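Local coordinates for DNA polymerase sliding clamp 2 (Thermococcus kodakarensis, PDB 3LX2), which probably acts as a ring-shaped trimeric sliding clamp that encircles DNA and tethers the replicative polymerase and other DNA-processing proteins to it, at residues V136-L141 against R210-A215; A144-K149 against Y204-L209. All coordinates share one frame; numbering follows the deposited sequence.

Contact 1: residues V136-L141 against R210-A215; sequences VLAGAL and RSLADA. With SO4 (sulfate ion), chain D.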
loop_
_atom_site.group_PDB
_atom_site.type_symbol
_atom_site.label_atom_id
_atom_site.label_comp_id
_atom_site.label_asym_id
_atom_site.label_seq_id
_atom_site.Cartn_x
_atom_site.Cartn_y
_atom_site.Cartn_z
ATOM N N VAL A 136 3.840 26.819 12.778
ATOM C CA VAL A 136 4.755 25.730 12.586
ATOM C C VAL A 136 4.320 25.097 11.325
ATOM O O VAL A 136 3.195 25.352 10.887
ATOM C CB VAL A 136 4.600 24.674 13.693
ATOM C CG1 VAL A 136 4.838 25.263 15.030
ATOM C CG2 VAL A 136 3.172 24.089 13.626
ATOM N N LEU A 137 5.177 24.266 10.757
ATOM C CA LEU A 137 4.850 23.488 9.573
ATOM C C LEU A 137 4.185 22.189 9.983
ATOM O O LEU A 137 4.577 21.579 10.984
ATOM C CB LEU A 137 6.112 23.172 8.777
ATOM C CG LEU A 137 6.834 24.210 7.891
ATOM C CD1 LEU A 137 7.989 23.541 7.239
ATOM C CD2 LEU A 137 5.880 24.761 6.798
ATOM N N ALA A 138 3.217 21.733 9.201
ATOM C CA ALA A 138 2.421 20.550 9.566
ATOM C C ALA A 138 3.260 19.304 9.773
ATOM O O ALA A 138 2.982 18.509 10.694
ATOM C CB ALA A 138 1.324 20.288 8.524
ATOM N N GLY A 139 4.287 19.159 8.913
ATOM C CA GLY A 139 5.244 18.040 8.943
ATOM C C GLY A 139 6.017 17.998 10.242
ATOM O O GLY A 139 6.299 16.934 10.770
ATOM N N ALA A 140 6.327 19.175 10.773
ATOM C CA ALA A 140 7.012 19.283 12.054
ATOM C C ALA A 140 6.108 18.763 13.169
ATOM O O ALA A 140 6.502 17.828 13.892
ATOM C CB ALA A 140 7.453 20.732 12.329
ATOM N N LEU A 141 4.913 19.340 13.320
ATOM C CA LEU A 141 3.944 18.793 14.264
ATOM C C LEU A 141 3.764 17.314 14.057
ATOM O O LEU A 141 3.834 16.567 15.009
ATOM C CB LEU A 141 2.590 19.445 14.167
ATOM C CG LEU A 141 2.507 20.826 14.794
ATOM C CD1 LEU A 141 1.059 21.140 15.128
ATOM C CD2 LEU A 141 3.387 20.952 16.043
ATOM N N ARG A 210 -3.628 14.768 10.096
ATOM C CA ARG A 210 -3.368 13.789 9.019
ATOM C C ARG A 210 -3.698 14.234 7.601
ATOM O O ARG A 210 -2.959 13.910 6.698
ATOM C CB ARG A 210 -4.012 12.454 9.313
ATOM C CG ARG A 210 -3.636 11.342 8.338
ATOM C CD ARG A 210 -4.335 10.001 8.743
ATOM N NE ARG A 210 -3.641 9.352 9.856
ATOM C CZ ARG A 210 -4.121 9.213 11.092
ATOM N NH1 ARG A 210 -5.327 9.678 11.428
ATOM N NH2 ARG A 210 -3.382 8.577 12.001
ATOM N N SER A 211 -4.792 14.953 7.390
ATOM C CA SER A 211 -5.118 15.476 6.031
ATOM C C SER A 211 -4.118 16.505 5.455
ATOM O O SER A 211 -3.810 16.460 4.281
ATOM C CB SER A 211 -6.514 16.099 5.984
ATOM O OG SER A 211 -7.512 15.104 5.997
ATOM N N LEU A 212 -3.604 17.392 6.290
ATOM C CA LEU A 212 -2.693 18.439 5.866
ATOM C C LEU A 212 -1.409 17.929 5.204
ATOM O O LEU A 212 -0.899 16.837 5.536
ATOM C CB LEU A 212 -2.326 19.297 7.086
ATOM C CG LEU A 212 -3.509 19.964 7.783
ATOM C CD1 LEU A 212 -2.924 20.767 8.865
ATOM C CD2 LEU A 212 -4.292 20.858 6.799
ATOM N N ALA A 213 -0.892 18.713 4.273
ATOM C CA ALA A 213 0.388 18.358 3.633
ATOM C C ALA A 213 1.524 18.947 4.490
ATOM O O ALA A 213 1.286 19.953 5.188
ATOM C CB ALA A 213 0.449 18.880 2.196
ATOM N N ASP A 214 2.728 18.348 4.445
ATOM C CA ASP A 214 3.780 18.729 5.416
ATOM C C ASP A 214 4.032 20.212 5.402
ATOM O O ASP A 214 4.405 20.810 6.421
ATOM C CB ASP A 214 5.092 17.998 5.185
ATOM C CG ASP A 214 5.043 16.536 5.593
ATOM O OD1 ASP A 214 4.131 16.089 6.338
ATOM O OD2 ASP A 214 5.927 15.815 5.123
ATOM N N ALA A 215 3.788 20.801 4.242
ATOM C CA ALA A 215 4.174 22.163 3.977
ATOM C C ALA A 215 3.094 23.190 4.433
ATOM O O ALA A 215 3.422 24.336 4.712
ATOM C CB ALA A 215 4.533 22.295 2.476
HETATM S S SO4 D . 3.011 16.072 1.709
HETATM O O1 SO4 D . 3.169 16.376 3.135
HETATM O O2 SO4 D . 1.637 15.672 1.405
HETATM O O3 SO4 D . 3.426 17.286 0.974
HETATM O O4 SO4 D . 3.821 14.908 1.350
#

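Contact 2: residues A144-K149 against Y204-L209; sequences AVKAAK and YLEDIL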
loop_
_atom_site.group_PDB
_atom_site.type_symbol
_atom_site.label_atom_id
_atom_site.label_comp_id
_atom_site.label_asym_id
_atom_site.label_seq_id
_atom_site.Cartn_x
_atom_site.Cartn_y
_atom_site.Cartn_z
ATOM N N ALA A 144 6.538 15.533 15.733
ATOM C CA ALA A 144 6.400 15.605 17.160
ATOM C C ALA A 144 5.326 14.628 17.637
ATOM O O ALA A 144 5.577 13.722 18.459
ATOM C CB ALA A 144 6.037 16.978 17.550
ATOM N N VAL A 145 4.129 14.800 17.108
ATOM C CA VAL A 145 3.015 14.051 17.599
ATOM C C VAL A 145 3.328 12.561 17.438
ATOM O O VAL A 145 3.160 11.808 18.375
ATOM C CB VAL A 145 1.730 14.469 16.907
ATOM C CG1 VAL A 145 0.655 13.496 17.184
ATOM C CG2 VAL A 145 1.343 15.861 17.367
ATOM N N LYS A 146 3.815 12.155 16.272
ATOM C CA LYS A 146 4.027 10.732 15.997
ATOM C C LYS A 146 5.160 10.118 16.870
ATOM O O LYS A 146 5.175 8.930 17.154
ATOM C CB LYS A 146 4.375 10.583 14.552
ATOM C CG LYS A 146 3.731 9.442 13.894
ATOM C CD LYS A 146 3.822 9.596 12.388
ATOM C CE LYS A 146 2.637 10.463 11.868
ATOM N NZ LYS A 146 2.383 10.284 10.400
ATOM N N ALA A 147 6.083 10.961 17.320
ATOM C CA ALA A 147 7.127 10.537 18.211
ATOM C C ALA A 147 6.562 10.397 19.636
ATOM O O ALA A 147 6.951 9.504 20.393
ATOM C CB ALA A 147 8.280 11.522 18.158
ATOM N N ALA A 148 5.638 11.274 19.992
ATOM C CA ALA A 148 4.981 11.145 21.291
ATOM C C ALA A 148 4.271 9.781 21.347
ATOM O O ALA A 148 4.597 8.965 22.213
ATOM C CB ALA A 148 4.021 12.301 21.567
ATOM N N LYS A 149 3.381 9.515 20.382
ATOM C CA LYS A 149 2.587 8.294 20.382
ATOM C C LYS A 149 3.371 7.050 20.779
ATOM O O LYS A 149 2.818 6.165 21.423
ATOM C CB LYS A 149 1.874 8.038 19.031
ATOM C CG LYS A 149 1.158 6.675 18.954
ATOM C CD LYS A 149 -0.221 6.686 18.280
ATOM C CE LYS A 149 -0.075 6.680 16.739
ATOM N NZ LYS A 149 -1.041 5.762 16.122
ATOM N N TYR A 204 -6.026 12.376 19.500
ATOM C CA TYR A 204 -6.733 13.549 18.997
ATOM C C TYR A 204 -5.931 14.423 17.962
ATOM O O TYR A 204 -6.426 14.689 16.859
ATOM C CB TYR A 204 -7.332 14.337 20.181
ATOM C CG TYR A 204 -8.403 13.539 20.976
ATOM C CD1 TYR A 204 -9.738 13.521 20.560
ATOM C CD2 TYR A 204 -8.075 12.802 22.125
ATOM C CE1 TYR A 204 -10.725 12.791 21.265
ATOM C CE2 TYR A 204 -9.060 12.048 22.841
ATOM C CZ TYR A 204 -10.378 12.057 22.404
ATOM O OH TYR A 204 -11.377 11.351 23.077
ATOM N N LEU A 205 -4.683 14.783 18.273
ATOM C CA LEU A 205 -3.884 15.678 17.425
ATOM C C LEU A 205 -3.497 15.060 16.080
ATOM O O LEU A 205 -3.472 15.729 15.010
ATOM C CB LEU A 205 -2.630 16.154 18.171
ATOM C CG LEU A 205 -2.754 16.778 19.590
ATOM C CD1 LEU A 205 -1.547 17.555 19.918
ATOM C CD2 LEU A 205 -3.951 17.685 19.785
ATOM N N GLU A 206 -3.185 13.773 16.137
ATOM C CA GLU A 206 -2.744 13.009 15.006
ATOM C C GLU A 206 -3.885 12.900 13.989
ATOM O O GLU A 206 -3.648 12.877 12.787
ATOM C CB GLU A 206 -2.292 11.628 15.497
ATOM C CG GLU A 206 -2.381 10.500 14.449
ATOM C CD GLU A 206 -1.689 9.201 14.901
ATOM O OE1 GLU A 206 -2.217 8.534 15.855
ATOM O OE2 GLU A 206 -0.620 8.887 14.283
ATOM N N ASP A 207 -5.105 12.779 14.478
ATOM C CA ASP A 207 -6.276 12.751 13.603
ATOM C C ASP A 207 -6.595 14.126 12.997
ATOM O O ASP A 207 -7.079 14.215 11.865
ATOM C CB ASP A 207 -7.508 12.199 14.333
ATOM C CG ASP A 207 -7.545 10.669 14.381
ATOM O OD1 ASP A 207 -6.835 9.991 13.603
ATOM O OD2 ASP A 207 -8.331 10.131 15.190
ATOM N N ILE A 208 -6.288 15.188 13.726
ATOM C CA ILE A 208 -6.467 16.544 13.232
ATOM C C ILE A 208 -5.487 16.821 12.077
ATOM O O ILE A 208 -5.905 17.338 11.067
ATOM C CB ILE A 208 -6.295 17.594 14.376
ATOM C CG1 ILE A 208 -7.389 17.431 15.439
ATOM C CG2 ILE A 208 -6.184 19.047 13.822
ATOM C CD1 ILE A 208 -7.290 18.383 16.669
ATOM N N LEU A 209 -4.208 16.471 12.254
ATOM C CA LEU A 209 -3.076 16.800 11.352
ATOM C C LEU A 209 -2.897 15.869 10.155
ATOM O O LEU A 209 -2.092 16.136 9.282
ATOM C CB LEU A 209 -1.745 16.810 12.146
ATOM C CG LEU A 209 -1.609 17.755 13.378
ATOM C CD1 LEU A 209 -0.423 17.391 14.335
ATOM C CD2 LEU A 209 -1.604 19.281 13.001
#

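Contact 1: residues V136-L141 against R210-A215
The turn from strand 132-137 into helix 138-151 meets here the loop that carries helix 202-209 into strand 217-222, in the C-terminal half of the clamp subunit. Leu137 occupies the N-cap position, and the first turn of the helix receives a main-chain acceptor from across the contact. Gly139 N donates to Asp214 O at 3.0 Å, nearly straight at 162° and directed at a lone pair in the carbonyl plane. Glycine suits this place because the two backbones almost touch: Gly139 CA and Asp214 CA are 3.9 Å apart, and Asp214 CB occupies the side on which a side chain of Gly139 would have projected. Ala138, compact enough for the crowded corner, sets its methyl CB 3.4 Å from Ala213 O and against Leu212 CB. Leu137 lies along the loop, its CB near Asp214 O and its CD2 3.3 Å from Ala215 O. On the solvent-exposed side of the loop a sulfate ion, probably from the crystallisation liquor, takes a very short hydrogen bond from Asp214 N to O1, at 2.4 Å. The Asp214 carboxylate also lies near the sulfate, OD1 being 3.4 Å from sulfate O1. Lys142 adds positive charge, bonding Leu212 O and forming a long, weak ion pair with Asp214. Ala213 N is held by Asp216, while Ala138 and Leu212 both pack on Val218. A loop carbonyl gripping the first turn of a helix on the inner side of the antiparallel sheet, where strands 132-137 and 217-222 pair, is characteristic of the PCNA clamp domain.

Contact 2: residues A144-K149 against Y204-L209
The carboxylate of Glu206 is the flat group that carries the polar half of the contact, and Lys149 comes to its oxygen end instead of stacking over either face. Lys149 NZ forms a salt bridge with Glu206 OE1 at 3.0 Å. The CE methylene of Lys149 is just as near, 3.0 Å from Glu206 OE1, so the CE-NZ bond passes across the oxygen end of the carboxylate and is tightly packed there. The other oxygen faces Lys146, whose NZ stays 5.1 Å from Glu206 OE2, too far for contact but where its charge may still be favourable; Arg210 makes a long, weak ion pair with that same oxygen. The aromatic ring of Tyr204 turns off to Phe23 and Ser44. Helices 138-151 and 202-209 are the pair which, in the PCNA fold, lines the inner wall of the ring, and their short segments cross at -146°, roughly antiparallel, with axes 9.7 Å apart. Exposed lysines on such a wall are consistent with attraction to the DNA backbone. Below the charges Val145 fills the gap between the helices: a branched, short residue whose two methyls serve different neighbours. CG1, anti to the backbone N (chi1 167°), rests 3.9 Å from Glu206 CB, and CG2 lies 3.8 Å from Leu209 CD1 and also meets Leu205 CB. Glu206 has CG anti to its own N (chi1 154°) and is extended beyond it, so its aliphatic stem packs on Val145 while its charged end emerges beside Lys149. Leu205 continues inward onto Ile155, Phe157 and Ile244, and Ala147 of helix 138-151 packs on Phe111 of the second subunit.

Overall arrangement
Contacts 1 and 2 pin helix 138-151 at two levels to one continuous piece of chain, helix 202-209 and the loop after it. Their centres are 11 Å apart, and they join directly where Leu141 CB packs 3.7 Å from Leu209 CD1. Each is partly buried. At contact 1 the helix begins, so first-turn N-H groups, with no preceding turn to serve them, can take outside acceptors and backbone chemistry dominates, with small residues allowing close approach. At contact 2 the backbones are already bonded within their own helices, and side chains do the work: aliphatic packing inside, a charged pair at the solvent edge. Helix 138-151 also touches the second subunit near both.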